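Local coordinates for protein type II restriction enzyme AgeI (Thalassobius gelatinovorus, PDB 5DWA) that recognises the double-stranded DNA sequence 5'-ACCGGT-3' and cleaves it after the A, as a type II restriction endonuclease of the PD-(D/E)XK class, at residues Leu127-Val132 with Gly151-Ala156. Numbering follows the deposited sequence.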
# COMPACT_ATOMS: atom_id res chain seq x y z
N LEU A 127 11.47 -18.75 -4.08
CA LEU A 127 12.32 -18.02 -3.14
C LEU A 127 13.43 -18.93 -2.60
O LEU A 127 14.56 -18.48 -2.40
CB LEU A 127 11.50 -17.44 -1.99
CG LEU A 127 10.51 -16.36 -2.43
CD1 LEU A 127 9.72 -15.81 -1.25
CD2 LEU A 127 11.23 -15.24 -3.17
N THR A 128 13.10 -20.19 -2.36
CA THR A 128 14.08 -21.16 -1.87
C THR A 128 15.18 -21.36 -2.90
O THR A 128 16.37 -21.37 -2.56
CB THR A 128 13.44 -22.50 -1.55
OG1 THR A 128 12.46 -22.32 -0.51
CG2 THR A 128 14.50 -23.52 -1.09
N ARG A 129 14.78 -21.52 -4.16
CA ARG A 129 15.74 -21.70 -5.23
C ARG A 129 16.56 -20.43 -5.45
O ARG A 129 17.73 -20.51 -5.83
CB ARG A 129 15.02 -22.12 -6.52
CG ARG A 129 14.35 -23.48 -6.41
CD ARG A 129 13.50 -23.78 -7.64
NE ARG A 129 14.31 -23.83 -8.85
CZ ARG A 129 14.02 -23.21 -9.99
NH1 ARG A 129 12.93 -22.45 -10.08
NH2 ARG A 129 14.83 -23.32 -11.03
N MET A 130 15.96 -19.27 -5.18
CA MET A 130 16.67 -17.99 -5.25
C MET A 130 17.70 -17.84 -4.15
O MET A 130 18.64 -17.05 -4.28
CB MET A 130 15.68 -16.82 -5.15
CG MET A 130 14.97 -16.48 -6.43
SD MET A 130 13.97 -15.01 -6.18
CE MET A 130 12.97 -15.06 -7.67
N GLY A 131 17.51 -18.56 -3.06
CA GLY A 131 18.37 -18.45 -1.90
C GLY A 131 18.00 -17.29 -1.00
O GLY A 131 18.84 -16.78 -0.28
N VAL A 132 16.73 -16.87 -1.05
CA VAL A 132 16.28 -15.74 -0.24
C VAL A 132 15.07 -16.05 0.64
O VAL A 132 14.48 -15.14 1.24
CB VAL A 132 15.92 -14.50 -1.12
CG1 VAL A 132 17.14 -13.99 -1.88
CG2 VAL A 132 14.76 -14.80 -2.08
N GLY A 151 22.10 -20.06 -13.80
CA GLY A 151 21.40 -19.79 -12.56
C GLY A 151 21.61 -20.83 -11.48
O GLY A 151 22.53 -21.64 -11.55
N ARG A 152 20.75 -20.80 -10.47
CA ARG A 152 20.90 -21.71 -9.35
C ARG A 152 19.68 -22.63 -9.22
O ARG A 152 18.59 -22.30 -9.68
CB ARG A 152 21.14 -20.93 -8.05
CG ARG A 152 20.10 -19.89 -7.75
CD ARG A 152 20.57 -18.87 -6.70
NE ARG A 152 21.49 -17.89 -7.26
CZ ARG A 152 21.90 -16.79 -6.63
NH1 ARG A 152 21.47 -16.53 -5.40
NH2 ARG A 152 22.74 -15.95 -7.22
N SER A 153 19.91 -23.80 -8.62
CA SER A 153 18.86 -24.81 -8.44
C SER A 153 18.06 -25.13 -9.70
O SER A 153 16.84 -24.99 -9.71
CB SER A 153 17.91 -24.38 -7.33
OG SER A 153 18.60 -24.27 -6.10
N PRO A 154 18.73 -25.60 -10.77
CA PRO A 154 18.01 -25.88 -12.03
C PRO A 154 16.86 -26.87 -11.86
O PRO A 154 16.98 -27.81 -11.07
CB PRO A 154 19.10 -26.46 -12.94
CG PRO A 154 20.17 -26.93 -12.00
CD PRO A 154 20.15 -25.98 -10.85
N ASP A 155 15.74 -26.66 -12.56
CA ASP A 155 14.62 -27.59 -12.48
C ASP A 155 14.88 -28.79 -13.39
O ASP A 155 15.99 -28.97 -13.89
CB ASP A 155 13.28 -26.91 -12.82
CG ASP A 155 13.21 -26.37 -14.25
OD1 ASP A 155 14.04 -26.74 -15.11
OD2 ASP A 155 12.29 -25.57 -14.52
N ALA A 156 13.85 -29.61 -13.59
CA ALA A 156 13.97 -30.83 -14.37
C ALA A 156 14.44 -30.57 -15.81
O ALA A 156 15.10 -31.42 -16.41
CB ALA A 156 12.65 -31.58 -14.38
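The C-terminal turn of helix 123-130, where Arg129 and Met130 meet Arg152 and Ser153, rests against the loop that links the antiparallel strands 143-148 and 159-168. The helix ends in a Schellman motif: Gly131 has positive phi, Val132 N bonds back to Leu127 O at 3.0 Å, and Gly131 N to Thr128 O at 3.1 Å. Arg129 makes the main polar link. The bend of its chain at chi3 (62°) sets the position of NE. The guanidinium meets Ser153 side-on, both NE and NH2 donating to the one carbonyl oxygen, Ser153 O, at 2.9 Å each. That oxygen lies only 2° out of the guanidinium plane; NE sits in the carbonyl plane, whereas NH2 stands above it. The aliphatic root of the arginine packs as well, with Arg129 CB 3.8 Å from Ser153 CB. On its remaining nitrogen, NH1, Arg129 forms a salt bridge with Glu146 of strand 143-148; Asp155 OD2 makes its salt bridge with Arg114 instead.

A second arginine reaches back the other way. Arg152 NH1 donates to Met130 O over 3.1 Å, a bent bond (N-H...O 135°) with the oxygen tilted from the guanidinium plane, and its NH2 bonds to Glu188 O. On the way the chain passes Arg129 O, with Arg152 CG at 3.1 Å from it.

An alanine in place of Arg129 would probably leave Ser153 O without these two donors and Glu146 without this charge partner, making the loop less firmly fixed to the helix. The two arginines thus work in opposite directions, one from the helix to a loop carbonyl and one from the loop to a helix-end carbonyl, so that cationic groups meet backbone oxygens at this surface junction and probably stabilise their partial negative charge.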